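Local coordinates for protein adhesin (Neisseria gonorrhoeae, PDB 6GQ4) that probably serves as a gonococcal adhesin and, as a member of the clan that includes the MliC lysozyme inhibitors, may also act against lysozyme, at residues 13-18 against 23-28; 37-42 against 46-51; 74-77 against 83-86. One frame throughout, in Å; residues are numbered along the deposited sequence. Where two conformers were deposited one is given.

Contact 1 of 3, residues 13-18 against 23-28. With NA (sodium ion), chain B.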
ATOM      1  N   VAL A  13       6.634  -0.319  -5.344  1.00 13.40           N
ATOM      2  CA  VAL A  13       6.373  -1.711  -5.706  1.00 15.03           C
ATOM      3  C   VAL A  13       5.298  -1.758  -6.801  1.00 15.37           C
ATOM      4  O   VAL A  13       4.316  -1.027  -6.709  1.00 14.84           O
ATOM      5  CB  VAL A  13       5.975  -2.595  -4.507  1.00 14.74           C
ATOM      6  CG1 VAL A  13       5.802  -4.035  -4.908  1.00 16.79           C
ATOM      7  CG2 VAL A  13       6.964  -2.536  -3.366  1.00 13.94           C
ATOM      8  N   SER A  14       5.534  -2.602  -7.824  1.00 19.64           N
ATOM      9  CA  SER A  14       4.597  -2.901  -8.907  1.00 21.01           C
ATOM     10  C   SER A  14       3.826  -4.186  -8.566  1.00 23.14           C
ATOM     11  O   SER A  14       4.431  -5.217  -8.199  1.00 26.65           O
ATOM     12  CB  SER A  14       5.309  -3.023 -10.215  1.00 24.79           C
ATOM     13  OG  SER A  14       5.710  -1.746 -10.691  1.00 36.55           O
ATOM     14  N   TYR A  15       2.499  -4.124  -8.692  1.00 23.29           N
ATOM     15  CA  TYR A  15       1.670  -5.311  -8.393  1.00 23.67           C
ATOM     16  C   TYR A  15       0.840  -5.770  -9.600  1.00 23.99           C
ATOM     17  O   TYR A  15       0.472  -4.967 -10.454  1.00 24.46           O
ATOM     18  CB  TYR A  15       0.682  -4.999  -7.277  1.00 19.92           C
ATOM     19  CG  TYR A  15       1.324  -4.545  -6.011  1.00 16.16           C
ATOM     20  CD1 TYR A  15       1.640  -3.221  -5.794  1.00 16.23           C
ATOM     21  CD2 TYR A  15       1.552  -5.458  -5.016  1.00 16.58           C
ATOM     22  CE1 TYR A  15       2.238  -2.809  -4.609  1.00 13.79           C
ATOM     23  CE2 TYR A  15       2.152  -5.065  -3.839  1.00 14.31           C
ATOM     24  CZ  TYR A  15       2.486  -3.742  -3.627  1.00 12.94           C
ATOM     25  OH  TYR A  15       3.098  -3.374  -2.422  1.00 13.63           O
ATOM     26  N   VAL A  16       0.524  -7.069  -9.604  1.00 27.39           N
ATOM     27  CA  VAL A  16      -0.467  -7.640 -10.482  1.00 30.10           C
ATOM     28  C   VAL A  16      -1.632  -8.154  -9.628  1.00 31.95           C
ATOM     29  O   VAL A  16      -1.452  -8.891  -8.656  1.00 28.34           O
ATOM     30  CB  VAL A  16       0.145  -8.711 -11.408  1.00 41.57           C
ATOM     31  CG1 VAL A  16       1.202  -8.068 -12.290  1.00 40.61           C
ATOM     32  CG2 VAL A  16       0.734  -9.904 -10.652  1.00 41.18           C
ATOM     33  N   CYS A  17      -2.829  -7.713 -10.014  1.00 30.42           N
ATOM     34  CA  CYS A  17      -4.037  -7.969  -9.266  1.00 25.41           C
ATOM     35  C   CYS A  17      -4.967  -8.834 -10.097  1.00 27.80           C
ATOM     36  O   CYS A  17      -4.667  -9.129 -11.270  1.00 32.59           O
ATOM     37  CB  CYS A  17      -4.686  -6.653  -8.875  1.00 24.20           C
ATOM     38  SG  CYS A  17      -3.502  -5.450  -8.222  1.00 26.35           S
ATOM     39  N   GLN A  18      -6.098  -9.206  -9.505  1.00 30.31           N
ATOM     40  CA  GLN A  18      -7.093  -9.942 -10.231  1.00 30.82           C
ATOM     41  C   GLN A  18      -7.730  -9.049 -11.297  1.00 32.67           C
ATOM     42  O   GLN A  18      -7.582  -7.827 -11.274  1.00 31.06           O
ATOM     43  CB  GLN A  18      -8.167 -10.460  -9.280  1.00 37.44           C
ATOM     44  CG  GLN A  18      -7.632 -11.498  -8.307  1.00 44.83           C
ATOM     45  CD  GLN A  18      -8.760 -12.085  -7.493  1.00 57.61           C
ATOM     46  OE1 GLN A  18      -9.936 -11.763  -7.715  1.00 68.24           O
ATOM     47  NE2 GLN A  18      -8.413 -12.967  -6.561  1.00 53.15           N
ATOM     48  N   VAL A  23      -1.183  -2.166 -10.381  1.00 22.55           N
ATOM     49  CA  VAL A  23      -1.077  -0.888  -9.681  1.00 22.34           C
ATOM     50  C   VAL A  23       0.361  -0.750  -9.179  1.00 24.03           C
ATOM     51  O   VAL A  23       0.972  -1.767  -8.861  1.00 21.58           O
ATOM     52  CB  VAL A  23      -2.103  -0.753  -8.534  1.00 20.77           C
ATOM     53  CG1 VAL A  23      -1.948  -1.855  -7.506  1.00 21.92           C
ATOM     54  CG2 VAL A  23      -2.131   0.632  -7.897  1.00 20.90           C
ATOM     55  N   LYS A  24       0.888   0.493  -9.208  0.50 22.47           N
ATOM     56  CA  LYS A  24       2.211   0.805  -8.568  0.50 19.30           C
ATOM     57  C   LYS A  24       1.951   1.680  -7.347  0.50 21.06           C
ATOM     58  O   LYS A  24       1.253   2.704  -7.413  0.50 26.63           O
ATOM     59  CB  LYS A  24       3.159   1.572  -9.498  0.50 19.20           C
ATOM     60  CG  LYS A  24       3.535   0.787 -10.735  0.50 21.13           C
ATOM     61  CD  LYS A  24       4.645   1.343 -11.548  0.50 22.44           C
ATOM     62  CE  LYS A  24       4.627   0.657 -12.889  0.50 25.24           C
ATOM     63  NZ  LYS A  24       3.909   1.460 -13.909  0.50 31.12           N
ATOM     64  N   VAL A  25       2.602   1.257  -6.229  1.00 16.57           N
ATOM     65  CA  VAL A  25       2.402   1.885  -4.926  1.00 14.05           C
ATOM     66  C   VAL A  25       3.795   2.325  -4.412  1.00 15.93           C
ATOM     67  O   VAL A  25       4.722   1.511  -4.468  1.00 17.00           O
ATOM     68  CB  VAL A  25       1.765   0.951  -3.873  1.00 13.29           C
ATOM     69  CG1 VAL A  25       1.582   1.676  -2.544  1.00 13.80           C
ATOM     70  CG2 VAL A  25       0.461   0.368  -4.341  1.00 15.12           C
ATOM     71  N   THR A  26       3.867   3.596  -4.033  1.00 15.79           N
ATOM     72  CA  THR A  26       5.079   4.142  -3.414  1.00 15.86           C
ATOM     73  C   THR A  26       4.797   4.203  -1.893  1.00 15.88           C
ATOM     74  O   THR A  26       3.820   4.799  -1.477  1.00 18.56           O
ATOM     75  CB  THR A  26       5.426   5.523  -3.970  1.00 16.46           C
ATOM     76  OG1 THR A  26       5.611   5.366  -5.402  1.00 19.37           O
ATOM     77  CG2 THR A  26       6.624   6.111  -3.277  1.00 16.49           C
ATOM     78  N   TYR A  27       5.762   3.677  -1.107  1.00 11.65           N
ATOM     79  CA  TYR A  27       5.706   3.705   0.334  1.00 10.27           C
ATOM     80  C   TYR A  27       6.779   4.641   0.884  1.00 10.09           C
ATOM     81  O   TYR A  27       7.887   4.589   0.390  1.00 12.42           O
ATOM     82  CB  TYR A  27       5.919   2.312   0.902  1.00 10.61           C
ATOM     83  CG  TYR A  27       4.858   1.327   0.467  1.00 10.68           C
ATOM     84  CD1 TYR A  27       3.648   1.217   1.139  1.00 11.50           C
ATOM     85  CD2 TYR A  27       5.097   0.447  -0.568  1.00 11.76           C
ATOM     86  CE1 TYR A  27       2.707   0.302   0.711  1.00 12.08           C
ATOM     87  CE2 TYR A  27       4.149  -0.457  -1.037  1.00 10.92           C
ATOM     88  CZ  TYR A  27       2.958  -0.550  -0.349  1.00 11.62           C
ATOM     89  OH  TYR A  27       1.989  -1.430  -0.758  1.00 13.31           O
ATOM     90  N   GLY A  28       6.369   5.506   1.793  1.00 10.37           N
ATOM     91  CA  GLY A  28       7.306   6.284   2.596  1.00 11.30           C
ATOM     92  C   GLY A  28       7.769   5.478   3.813  1.00 11.51           C
ATOM     93  O   GLY A  28       7.054   4.644   4.372  1.00 13.49           O
TER
HETATM   94 NA    NA B 201       4.178  -5.421  -1.191  1.00 27.23          NA
HETATM   95  O   HOH W   1       3.145  -4.749  -0.106  0.50 32.52           O
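Val13 and Val25 face each other as an antiparallel hydrogen-bonded pair, as do Tyr15 and Val23, while Ser14 and Lys24 form the non-hydrogen-bonded pair between them; the strands run at 149°. Val13 N to Val25 O is 2.8 Å and nearly straight, and Val25 N returns the bond to Val13 O. Toward the turn the pairing weakens: Tyr15 N to Val23 O is still 2.8 Å, but Val23 N to Tyr15 O stretches to 3.3 Å, with the donor lifted above the carbonyl plane.

The side chains of Val13, Tyr15, Val23, Val25 and Tyr27 share one face of the sheet. Both tyrosines carry CG anti to their own carbonyl carbon (chi1 -58° in Tyr15, -62° in Tyr27), which tilts each ring back along its strand, and the two hydroxyls meet from opposite directions. Tyr27 OH donates to Tyr15 OH at 2.8 Å, the acceptor lying in the plane of the Tyr27 ring. Each ring is backed on one face by a valine of its own strand, Tyr15 by CG1 of Val13 and Tyr27 by CG1 of Val25. Val25 CG2 also crosses to Tyr15 CE1 at 3.7 Å. Nearer the turn, Val23 CG1 touches both CB of Tyr15 and SG of Cys17 from one side; the disulfide from Cys17 to Cys100 ties this end of the hairpin to strand 95-102. On the other face, in the conformer described, the aliphatic part of Lys24 lies against Ser14 OG.

Tyr15 OH binds the sodium ion at 2.6 Å, joined there by the backbone oxygens of Tyr81 and Gln84. Tyr15 OH thus accepts from Tyr27 with the same oxygen that binds the metal, and Tyr27 is a second-shell residue that probably helps to position this ligand.

Contact 2 of 3, residues 37-42 against 46-51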
ATOM      1  N   TYR A  37       3.377   6.085   4.784  1.00 12.91           N
ATOM      2  CA  TYR A  37       2.256   6.334   3.846  1.00 11.34           C
ATOM      3  C   TYR A  37       2.378   5.361   2.709  1.00 11.52           C
ATOM      4  O   TYR A  37       3.434   4.783   2.493  1.00 12.77           O
ATOM      5  CB  TYR A  37       2.208   7.775   3.370  1.00 11.99           C
ATOM      6  CG  TYR A  37       3.360   8.169   2.473  1.00 12.75           C
ATOM      7  CD1 TYR A  37       3.338   7.809   1.124  1.00 13.98           C
ATOM      8  CD2 TYR A  37       4.406   8.971   2.936  1.00 14.21           C
ATOM      9  CE1 TYR A  37       4.348   8.210   0.258  1.00 12.93           C
ATOM     10  CE2 TYR A  37       5.447   9.340   2.076  1.00 13.64           C
ATOM     11  CZ  TYR A  37       5.411   8.960   0.740  1.00 14.01           C
ATOM     12  OH  TYR A  37       6.415   9.310  -0.155  1.00 15.62           O
ATOM     13  N   ALA A  38       1.243   5.216   2.001  1.00 11.47           N
ATOM     14  CA  ALA A  38       1.172   4.549   0.666  1.00 10.60           C
ATOM     15  C   ALA A  38       0.568   5.539  -0.312  1.00 11.34           C
ATOM     16  O   ALA A  38      -0.360   6.267   0.058  1.00 14.38           O
ATOM     17  CB  ALA A  38       0.402   3.261   0.718  1.00 12.06           C
ATOM     18  N   SER A  39       1.126   5.565  -1.534  1.00 12.73           N
ATOM     19  CA  SER A  39       0.633   6.483  -2.555  1.00 13.49           C
ATOM     20  C   SER A  39       0.517   5.717  -3.870  1.00 16.71           C
ATOM     21  O   SER A  39       1.404   4.963  -4.253  1.00 17.13           O
ATOM     22  CB  SER A  39       1.594   7.683  -2.707  1.00 17.47           C
ATOM     23  OG  SER A  39       1.167   8.528  -3.748  1.00 21.69           O
ATOM     24  N   ALA A  40      -0.604   5.965  -4.563  1.00 15.49           N
ATOM     25  CA  ALA A  40      -0.876   5.321  -5.860  1.00 16.90           C
ATOM     26  C   ALA A  40      -1.768   6.228  -6.704  1.00 19.93           C
ATOM     27  O   ALA A  40      -2.593   6.990  -6.223  1.00 25.26           O
ATOM     28  CB  ALA A  40      -1.519   3.984  -5.640  1.00 19.77           C
ATOM     29  N   VAL A  41      -1.576   6.102  -8.026  1.00 22.72           N
ATOM     30  CA  VAL A  41      -2.409   6.750  -8.938  1.00 27.58           C
ATOM     31  C   VAL A  41      -3.624   5.828  -9.160  1.00 29.56           C
ATOM     32  O   VAL A  41      -3.484   4.600  -9.436  1.00 29.04           O
ATOM     33  CB  VAL A  41      -1.685   7.124 -10.251  1.00 28.36           C
ATOM     34  CG1 VAL A  41      -2.629   7.847 -11.182  1.00 35.54           C
ATOM     35  CG2 VAL A  41      -0.468   7.989  -9.981  1.00 31.17           C
ATOM     36  N   ILE A  42      -4.795   6.426  -8.894  1.00 26.73           N
ATOM     37  CA  ILE A  42      -6.024   5.723  -8.945  1.00 30.02           C
ATOM     38  C   ILE A  42      -6.963   6.581  -9.818  1.00 28.35           C
ATOM     39  O   ILE A  42      -7.239   7.735  -9.512  1.00 30.10           O
ATOM     40  CB  ILE A  42      -6.576   5.461  -7.530  1.00 28.00           C
ATOM     41  CG1 ILE A  42      -5.587   4.650  -6.678  1.00 29.28           C
ATOM     42  CG2 ILE A  42      -7.949   4.801  -7.596  1.00 30.17           C
ATOM     43  CD1 ILE A  42      -6.093   4.319  -5.331  1.00 32.09           C
ATOM     44  N   ARG A  46      -3.144  10.924  -8.266  1.00 30.99           N
ATOM     45  CA  ARG A  46      -2.402  10.364  -7.193  1.00 27.27           C
ATOM     46  C   ARG A  46      -3.234  10.460  -5.904  1.00 27.68           C
ATOM     47  O   ARG A  46      -3.833  11.478  -5.570  1.00 29.71           O
ATOM     48  CB  ARG A  46      -1.032  11.035  -7.022  1.00 34.55           C
ATOM     49  CG  ARG A  46      -0.150  10.351  -5.990  1.00 37.49           C
ATOM     50  CD  ARG A  46       1.316  10.365  -6.374  1.00 44.97           C
ATOM     51  NE  ARG A  46       1.637   9.495  -7.516  1.00 51.92           N
ATOM     52  CZ  ARG A  46       2.211   8.287  -7.433  1.00 43.77           C
ATOM     53  NH1 ARG A  46       2.706   7.747  -8.547  1.00 42.35           N
ATOM     54  NH2 ARG A  46       2.300   7.650  -6.261  1.00 27.49           N
ATOM     55  N   VAL A  47      -3.283   9.351  -5.185  1.00 22.58           N
ATOM     56  CA  VAL A  47      -3.981   9.291  -3.896  1.00 20.65           C
ATOM     57  C   VAL A  47      -2.938   9.018  -2.816  1.00 17.85           C
ATOM     58  O   VAL A  47      -2.259   8.040  -2.913  1.00 19.59           O
ATOM     59  CB  VAL A  47      -5.048   8.187  -3.906  1.00 22.66           C
ATOM     60  CG1 VAL A  47      -5.754   8.120  -2.574  1.00 26.12           C
ATOM     61  CG2 VAL A  47      -6.060   8.422  -5.035  1.00 26.62           C
ATOM     62  N   GLN A  48      -2.890   9.871  -1.787  1.00 17.04           N
ATOM     63  CA  GLN A  48      -1.908   9.754  -0.706  1.00 19.48           C
ATOM     64  C   GLN A  48      -2.621   9.134   0.481  1.00 16.26           C
ATOM     65  O   GLN A  48      -3.666   9.700   0.903  1.00 20.59           O
ATOM     66  CB  GLN A  48      -1.405  11.147  -0.329  1.00 25.23           C
ATOM     67  CG  GLN A  48      -0.500  11.183   0.878  1.00 30.34           C
ATOM     68  CD  GLN A  48       0.896  10.719   0.545  1.00 34.12           C
ATOM     69  OE1 GLN A  48       1.191  10.316  -0.575  1.00 37.41           O
ATOM     70  NE2 GLN A  48       1.773  10.798   1.528  1.00 38.64           N
ATOM     71  N   MET A  49      -2.141   7.985   0.979  1.00 12.26           N
ATOM     72  CA  MET A  49      -2.868   7.330   2.068  1.00 12.90           C
ATOM     73  C   MET A  49      -1.910   7.200   3.274  1.00 12.97           C
ATOM     74  O   MET A  49      -1.078   6.307   3.290  1.00 11.89           O
ATOM     75  CB  MET A  49      -3.359   5.933   1.689  1.00 13.49           C
ATOM     76  CG  MET A  49      -4.432   5.966   0.584  1.00 15.06           C
ATOM     77  SD  MET A  49      -4.660   4.351  -0.262  1.00 17.25           S
ATOM     78  CE  MET A  49      -3.244   4.355  -1.366  1.00 17.95           C
ATOM     79  N   PRO A  50      -1.972   8.120   4.236  1.00 14.34           N
ATOM     80  CA  PRO A  50      -1.066   8.009   5.409  1.00 12.47           C
ATOM     81  C   PRO A  50      -1.329   6.714   6.180  1.00 11.81           C
ATOM     82  O   PRO A  50      -2.477   6.191   6.193  1.00 13.70           O
ATOM     83  CB  PRO A  50      -1.453   9.202   6.288  1.00 15.36           C
ATOM     84  CG  PRO A  50      -2.093  10.148   5.294  1.00 20.82           C
ATOM     85  CD  PRO A  50      -2.875   9.273   4.333  1.00 19.43           C
ATOM     86  N   ILE A  51      -0.301   6.155   6.808  1.00 10.96           N
ATOM     87  CA  ILE A  51      -0.506   4.982   7.626  1.00 10.99           C
ATOM     88  C   ILE A  51      -1.561   5.310   8.699  1.00  9.78           C
ATOM     89  O   ILE A  51      -1.622   6.405   9.249  1.00 10.71           O
ATOM     90  CB  ILE A  51       0.801   4.456   8.246  1.00 10.74           C
ATOM     91  CG1 ILE A  51       0.604   3.038   8.811  1.00 10.91           C
ATOM     92  CG2 ILE A  51       1.409   5.417   9.298  1.00 11.29           C
ATOM     93  CD1 ILE A  51       1.890   2.345   9.198  1.00 10.88           C
TER
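Ala38 and Met49 exchange both of their backbone bonds: Ala38 N reaches Met49 O at 2.9 Å and almost straight, and Met49 N reaches Ala38 O at 2.6 Å. Two residues on, the exchange is repeated less evenly, with Ala40 N to Val47 O at 3.1 Å and Val47 N to Ala40 O at 2.7 Å. Val47 O additionally receives a CA-H...O contact from Ser39. Ser39 N and Tyr37 O face the other way and probably bond Thr26 O and Gly28 N of strand 22-29.

Among the side chains, Arg46 NH2 donates to Ser39 OG at 2.9 Å, at 169° and in the guanidinium plane. The arginine chain, bent at chi2 and chi3, crosses to strand 35-42, and Val41 CG2 lies over one face of the guanidinium. Ser39 holds OG anti to its backbone N (chi1 176°), on the side from which Arg46 approaches. Gln48 NE2 sits above one face of the Tyr37 ring, 3.2 Å from CG, with amide and ring planes 44° apart; its OE1 rests near Ser39 CB.

On the opposite face Met49 CE packs on Ala38 CB, and both side chains also touch Tyr63 and Leu71. One face is thus mainly polar and the other apolar (Ala38, Ala40, Val47, Met49). With Pro50 pairing to Gly64, just past strand 61-63 at the sheet's other edge, this is consistent with the small beta barrel of the MliC/ACP-like fold.

Contact 3 of 3, residues 74-77 against 83-86. With NA (sodium ion), chain B.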
ATOM      1  N   GLY A  74      -0.354  -6.917   5.240  1.00 11.78           N
ATOM      2  CA  GLY A  74       0.264  -7.486   6.439  1.00 12.34           C
ATOM      3  C   GLY A  74       1.209  -6.513   7.122  1.00 11.31           C
ATOM      4  O   GLY A  74       1.101  -5.301   6.994  1.00  9.75           O
ATOM      5  N   ALA A  75       2.159  -7.076   7.857  1.00 12.85           N
ATOM      6  CA  ALA A  75       3.155  -6.291   8.560  1.00 13.06           C
ATOM      7  C   ALA A  75       4.071  -5.659   7.520  1.00 12.32           C
ATOM      8  O   ALA A  75       4.483  -6.315   6.517  1.00 17.52           O
ATOM      9  CB  ALA A  75       3.918  -7.183   9.514  1.00 16.46           C
ATOM     10  N   MET A  76       4.340  -4.364   7.698  1.00 11.25           N
ATOM     11  CA  MET A  76       5.134  -3.629   6.678  1.00 11.17           C
ATOM     12  C   MET A  76       6.326  -2.954   7.319  1.00 11.26           C
ATOM     13  O   MET A  76       6.191  -2.091   8.136  1.00 14.36           O
ATOM     14  CB  MET A  76       4.284  -2.562   5.989  1.00 12.47           C
ATOM     15  CG  MET A  76       3.217  -3.161   5.154  1.00 14.19           C
ATOM     16  SD  MET A  76       3.867  -3.845   3.603  1.00 13.81           S
ATOM     17  CE  MET A  76       3.845  -2.437   2.501  1.00 16.53           C
ATOM     18  N   ASP A  77       7.490  -3.313   6.799  1.00 11.71           N
ATOM     19  CA  ASP A  77       8.735  -2.614   7.135  1.00 12.30           C
ATOM     20  C   ASP A  77       9.713  -2.797   5.989  1.00 13.94           C
ATOM     21  O   ASP A  77       9.411  -3.397   4.971  1.00 13.65           O
ATOM     22  CB  ASP A  77       9.280  -3.103   8.478  1.00 14.13           C
ATOM     23  CG  ASP A  77       9.647  -4.570   8.508  1.00 19.52           C
ATOM     24  OD1 ASP A  77      10.010  -5.155   7.453  1.00 21.41           O
ATOM     25  OD2 ASP A  77       9.539  -5.121   9.594  1.00 33.07           O
ATOM     26  N   LYS A  83       7.384  -8.211  -0.290  1.00 16.45           N
ATOM     27  CA  LYS A  83       6.824  -9.541  -0.337  1.00 19.64           C
ATOM     28  C   LYS A  83       5.335  -9.540  -0.000  1.00 17.23           C
ATOM     29  O   LYS A  83       4.696 -10.569  -0.184  1.00 20.64           O
ATOM     30  CB  LYS A  83       7.560 -10.432   0.660  1.00 26.46           C
ATOM     31  CG  LYS A  83       8.984 -10.775   0.272  1.00 40.81           C
ATOM     32  CD  LYS A  83       9.612 -11.843   1.163  1.00 49.66           C
ATOM     33  CE  LYS A  83       9.872 -11.385   2.587  1.00 52.91           C
ATOM     34  NZ  LYS A  83      11.040 -10.481   2.651  1.00 58.09           N
ATOM     35  N   GLN A  84       4.781  -8.442   0.520  1.00 15.78           N
ATOM     36  CA  GLN A  84       3.402  -8.506   1.063  0.50 17.19           C
ATOM     37  C   GLN A  84       2.390  -8.297  -0.071  1.00 16.99           C
ATOM     38  O   GLN A  84       2.472  -7.355  -0.873  1.00 15.75           O
ATOM     39  CB  GLN A  84       3.181  -7.507   2.198  0.50 15.78           C
ATOM     40  CG  GLN A  84       4.057  -7.747   3.431  0.50 17.47           C
ATOM     41  CD  GLN A  84       3.616  -8.925   4.265  0.50 19.19           C
ATOM     42  OE1 GLN A  84       3.181  -9.953   3.744  0.50 23.99           O
ATOM     43  NE2 GLN A  84       3.720  -8.784   5.580  0.50 22.95           N
ATOM     44  N   PRO A  85       1.370  -9.169  -0.168  1.00 17.11           N
ATOM     45  CA  PRO A  85       0.264  -8.885  -1.065  1.00 17.43           C
ATOM     46  C   PRO A  85      -0.559  -7.750  -0.449  1.00 14.18           C
ATOM     47  O   PRO A  85      -0.535  -7.575   0.789  1.00 14.85           O
ATOM     48  CB  PRO A  85      -0.508 -10.195  -1.161  1.00 23.20           C
ATOM     49  CG  PRO A  85       0.024 -11.090  -0.104  1.00 24.34           C
ATOM     50  CD  PRO A  85       1.206 -10.433   0.553  1.00 21.20           C
ATOM     51  N   ILE A  86      -1.278  -6.999  -1.295  1.00 15.69           N
ATOM     52  CA  ILE A  86      -2.128  -5.864  -0.873  1.00 16.23           C
ATOM     53  C   ILE A  86      -3.529  -5.971  -1.511  1.00 15.71           C
ATOM     54  O   ILE A  86      -3.757  -6.688  -2.502  1.00 18.24           O
ATOM     55  CB  ILE A  86      -1.441  -4.526  -1.242  1.00 15.43           C
ATOM     56  CG1 ILE A  86      -1.497  -4.269  -2.748  1.00 15.22           C
ATOM     57  CG2 ILE A  86       0.006  -4.450  -0.709  1.00 13.13           C
ATOM     58  CD1 ILE A  86      -1.192  -2.853  -3.103  1.00 15.24           C
TER
HETATM   59 NA    NA B 201       4.178  -5.421  -1.191  1.00 27.23          NA
HETATM   60  O   HOH W   2       2.681 -10.091   7.445  1.00 34.00           O
HETATM   61  O   HOH W   1       3.145  -4.749  -0.106  0.50 32.52           O
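The sodium site is completed by the long loop between strands 70-73 and 86-89, and here its two ends meet as Gln84 reaches across to Ala75. In the conformer described, one of two deposited, Gln84 NE2 donates to Ala75 O at 2.7 Å and 171°. The bond is well directed at both ends: the nitrogen lies in the carbonyl plane on a lone pair of Ala75 O, and that oxygen is only 5° out of the Gln84 amide plane. With CG anti to the carbonyl carbon (chi1 -63°), Gln84 CG lies 3.9 Å from Met76 SD, and a bend at chi2 then turns the amide to the Ala75 peptide.

Ala75 N, 3.2 Å from Gln84 NE2, is a second donor and makes no bond to it; it donates instead to a water at 3.1 Å. The same water lies so close to Gln84 NE2 that its bond there is doubtful. Ala75 O also accepts from Ser80 OG, within the loop.

Gln84 O binds the sodium ion at 2.6 Å, alongside Tyr81 O and Tyr15 OH. Gln84 therefore works in two directions, its backbone carbonyl turned to the metal and its side-chain amide to the far end of the loop. Oxygen ligands such as these suit a hard alkali cation, and in this conformer the hydrogen bond from the side-chain amide probably helps to steady the backbone that offers one of them.

How the contacts relate
Contacts 1 and 2 are successive hairpins of one sheet, their centres about 11 Å apart, joined where strands 22-29 and 35-42 lie side by side: Thr26 O and Ser39 N, 2.8 Å apart, probably form a hydrogen bond. Contact 3, its centre also about 11 Å from that of contact 1, meets it at the sodium ion, to which each supplies a ligand. Beside the metal, Met76 CE packs 3.5 Å from Tyr27 CE1, and Ile86 CG2 lies 3.6 Å from Tyr27 OH. Contacts 2 and 3 do not touch, their nearest atoms being about 6 Å apart. Contact 2 stays remote from the metal, with the side chain of Ala38 about 10 Å from the ion.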